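Local coordinates for protein oxidoreductase (Azotobacter vinelandii, PDB 7D5M) that binds NAD+ in a Rossmann-fold domain and, as a homologue of inositol dehydrogenase, probably oxidises a polyol or sugar-like substrate, at residues V88-P93 and F98-A103. Numbering follows the deposited sequence.
Sequences VSVATP and FAITRA. With NAD (nicotinamide-adenine-dinucleotide), chain B.
Val-90 points its side chain at the helix and crosses Ile-100 at an angle, its CA lying 7.3 Å from the CA of Ile-100. Both methyls are engaged: Val-90 CG2 sits 3.7 Å from Ile-100 CG2, and Val-90 CG1 lies 4.1 Å from that same methyl. In Ile-100 the first torsion (chi1 -61°) places CG1 beside the backbone N, on the way to Thr-92, and leaves CG2 anti to that N, facing Val-90. Val-90 CG2 also passes Thr-101 OG1 at 4.1 Å, a loose van der Waals contact; that hydroxyl is hydrogen-bonded to His-97 O, one turn back in the helix. No hydrogen bond crosses between 88-93 and 98-103. Strand 87-91, helix 97-106 and strand 110-113 form a right-handed beta-alpha-beta unit of the Rossmann fold, and this van der Waals contact seats the helix on its sheet, with Val-111 touching both Val-90 and Thr-101. Past Val-90 the chain turns to the cofactor: Ala-91 O lies 3.4 Å from NAD C5D. Thr-92 OG1, hydrogen-bonded to Thr-96 OG1, meets Ile-100 CD1 tip to tip at 3.5 Å, an extended chain (chi2 168°) carrying that methyl out to it. Thr-92 CG2 lies between Ile-100 CD1 and the adenine, packing over the ring face 3.7 Å from NAD C4A and C5A, while NAD C8A is met by Pro-93 CD at 3.4 Å.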
loop_
_atom_site.group_PDB
_atom_site.type_symbol
_atom_site.label_atom_id
_atom_site.label_comp_id
_atom_site.label_asym_id
_atom_site.label_seq_id
_atom_site.Cartn_x
_atom_site.Cartn_y
_atom_site.Cartn_z
ATOM N N VAL A 88 -13.016 -14.188 -37.328
ATOM C CA VAL A 88 -14.196 -13.605 -36.643
ATOM C C VAL A 88 -13.971 -13.701 -35.133
ATOM O O VAL A 88 -13.521 -14.758 -34.659
ATOM C CB VAL A 88 -15.503 -14.279 -37.106
ATOM C CG1 VAL A 88 -15.511 -15.776 -36.847
ATOM C CG2 VAL A 88 -16.721 -13.607 -36.496
ATOM N N SER A 89 -14.259 -12.614 -34.420
ATOM C CA SER A 89 -14.314 -12.607 -32.946
ATOM C C SER A 89 -15.764 -12.760 -32.485
ATOM O O SER A 89 -16.641 -12.006 -32.969
ATOM C CB SER A 89 -13.662 -11.378 -32.394
ATOM O OG SER A 89 -12.270 -11.475 -32.609
ATOM N N VAL A 90 -15.989 -13.677 -31.544
ATOM C CA VAL A 90 -17.345 -14.020 -31.031
ATOM C C VAL A 90 -17.493 -13.399 -29.634
ATOM O O VAL A 90 -16.832 -13.860 -28.693
ATOM C CB VAL A 90 -17.556 -15.544 -31.024
ATOM C CG1 VAL A 90 -18.928 -15.915 -30.487
ATOM C CG2 VAL A 90 -17.321 -16.157 -32.395
ATOM N N ALA A 91 -18.308 -12.358 -29.521
ATOM C CA ALA A 91 -18.497 -11.592 -28.267
ATOM C C ALA A 91 -19.985 -11.537 -27.941
ATOM O O ALA A 91 -20.441 -10.522 -27.398
ATOM C CB ALA A 91 -17.903 -10.218 -28.409
ATOM N N THR A 92 -20.708 -12.607 -28.264
ATOM C CA THR A 92 -22.145 -12.758 -27.945
ATOM C C THR A 92 -22.254 -13.299 -26.528
ATOM O O THR A 92 -21.259 -13.646 -25.905
ATOM C CB THR A 92 -22.833 -13.671 -28.963
ATOM O OG1 THR A 92 -22.097 -14.896 -28.979
ATOM C CG2 THR A 92 -22.897 -13.066 -30.348
ATOM N N PRO A 93 -23.464 -13.359 -25.948
ATOM C CA PRO A 93 -23.645 -14.088 -24.691
ATOM C C PRO A 93 -23.272 -15.573 -24.831
ATOM O O PRO A 93 -23.288 -16.110 -25.924
ATOM C CB PRO A 93 -25.127 -13.876 -24.369
ATOM C CG PRO A 93 -25.493 -12.606 -25.116
ATOM C CD PRO A 93 -24.682 -12.671 -26.396
ATOM N N PHE A 98 -20.953 -21.763 -28.838
ATOM C CA PHE A 98 -20.739 -23.086 -29.471
ATOM C C PHE A 98 -21.187 -23.033 -30.936
ATOM O O PHE A 98 -20.379 -23.359 -31.827
ATOM C CB PHE A 98 -21.465 -24.193 -28.709
ATOM C CG PHE A 98 -21.377 -25.524 -29.402
ATOM C CD1 PHE A 98 -20.261 -26.334 -29.256
ATOM C CD2 PHE A 98 -22.400 -25.948 -30.242
ATOM C CE1 PHE A 98 -20.179 -27.550 -29.915
ATOM C CE2 PHE A 98 -22.312 -27.160 -30.907
ATOM C CZ PHE A 98 -21.205 -27.961 -30.739
ATOM N N ALA A 99 -22.437 -22.631 -31.185
ATOM C CA ALA A 99 -23.061 -22.642 -32.532
ATOM C C ALA A 99 -22.289 -21.696 -33.461
ATOM O O ALA A 99 -22.011 -22.073 -34.611
ATOM C CB ALA A 99 -24.526 -22.270 -32.445
ATOM N N ILE A 100 -21.914 -20.515 -32.972
ATOM C CA ILE A 100 -21.247 -19.493 -33.827
ATOM C C ILE A 100 -19.823 -19.962 -34.137
ATOM O O ILE A 100 -19.432 -19.868 -35.318
ATOM C CB ILE A 100 -21.269 -18.096 -33.184
ATOM C CG1 ILE A 100 -22.702 -17.604 -32.968
ATOM C CG2 ILE A 100 -20.460 -17.130 -34.036
ATOM C CD1 ILE A 100 -22.800 -16.391 -32.088
ATOM N N THR A 101 -19.081 -20.432 -33.128
ATOM C CA THR A 101 -17.692 -20.934 -33.309
ATOM C C THR A 101 -17.719 -22.129 -34.275
ATOM O O THR A 101 -16.901 -22.155 -35.216
ATOM C CB THR A 101 -17.033 -21.274 -31.968
ATOM O OG1 THR A 101 -17.008 -20.075 -31.194
ATOM C CG2 THR A 101 -15.614 -21.775 -32.109
ATOM N N ARG A 102 -18.627 -23.081 -34.059
ATOM C CA ARG A 102 -18.734 -24.284 -34.922
ATOM C C ARG A 102 -18.936 -23.850 -36.377
ATOM O O ARG A 102 -18.192 -24.341 -37.254
ATOM C CB ARG A 102 -19.882 -25.198 -34.490
ATOM C CG ARG A 102 -19.927 -26.479 -35.307
ATOM C CD ARG A 102 -21.119 -27.360 -34.995
ATOM N NE ARG A 102 -20.958 -28.604 -35.735
ATOM C CZ ARG A 102 -21.381 -29.796 -35.333
ATOM N NH1 ARG A 102 -22.028 -29.928 -34.185
ATOM N NH2 ARG A 102 -21.161 -30.855 -36.097
ATOM N N ALA A 103 -19.911 -22.980 -36.629
ATOM C CA ALA A 103 -20.248 -22.500 -37.992
ATOM C C ALA A 103 -19.022 -21.794 -38.607
ATOM O O ALA A 103 -18.727 -22.029 -39.798
ATOM C CB ALA A 103 -21.442 -21.589 -37.942
HETATM P PA NAD B . -23.340 -7.922 -23.244
HETATM O O1A NAD B . -24.714 -8.437 -22.948
HETATM O O2A NAD B . -22.842 -6.666 -22.601
HETATM O O5B NAD B . -23.178 -7.793 -24.837
HETATM C C5B NAD B . -23.791 -8.740 -25.767
HETATM C C4B NAD B . -23.694 -8.151 -27.153
HETATM O O4B NAD B . -23.937 -9.175 -28.152
HETATM C C3B NAD B . -24.707 -7.042 -27.463
HETATM O O3B NAD B . -24.125 -6.097 -28.350
HETATM C C2B NAD B . -25.845 -7.830 -28.122
HETATM O O2B NAD B . -26.705 -7.058 -28.928
HETATM C C1B NAD B . -25.021 -8.786 -28.971
HETATM N N9A NAD B . -25.712 -9.997 -29.385
HETATM C C8A NAD B . -26.457 -10.823 -28.584
HETATM N N7A NAD B . -26.903 -11.884 -29.209
HETATM C C5A NAD B . -26.405 -11.763 -30.497
HETATM C C6A NAD B . -26.520 -12.588 -31.633
HETATM N N6A NAD B . -27.175 -13.751 -31.641
HETATM N N1A NAD B . -25.888 -12.182 -32.762
HETATM C C2A NAD B . -25.227 -11.014 -32.740
HETATM N N3A NAD B . -25.040 -10.165 -31.728
HETATM C C4A NAD B . -25.664 -10.602 -30.619
HETATM O O3 NAD B . -22.254 -9.071 -22.898
HETATM P PN NAD B . -20.688 -8.918 -22.506
HETATM O O1N NAD B . -20.561 -8.635 -21.035
HETATM O O2N NAD B . -20.039 -7.977 -23.477
HETATM O O5D NAD B . -20.146 -10.408 -22.741
HETATM C C5D NAD B . -20.194 -11.035 -24.024
HETATM C C4D NAD B . -19.280 -12.227 -23.944
HETATM O O4D NAD B . -17.959 -11.774 -23.552
HETATM C C3D NAD B . -19.689 -13.265 -22.892
HETATM O O3D NAD B . -19.369 -14.564 -23.359
HETATM C C2D NAD B . -18.844 -12.876 -21.673
HETATM O O2D NAD B . -18.595 -13.963 -20.794
HETATM C C1D NAD B . -17.551 -12.433 -22.361
HETATM N N1N NAD B . -16.713 -11.486 -21.564
HETATM C C2N NAD B . -15.376 -11.766 -21.383
HETATM C C3N NAD B . -14.573 -10.932 -20.602
HETATM C C7N NAD B . -13.087 -11.219 -20.583
HETATM O O7N NAD B . -12.616 -11.982 -21.434
HETATM N N7N NAD B . -12.351 -10.603 -19.663
HETATM C C4N NAD B . -15.172 -9.880 -19.902
HETATM C C5N NAD B . -16.530 -9.621 -20.083
HETATM C C6N NAD B . -17.231 -10.341 -21.025
#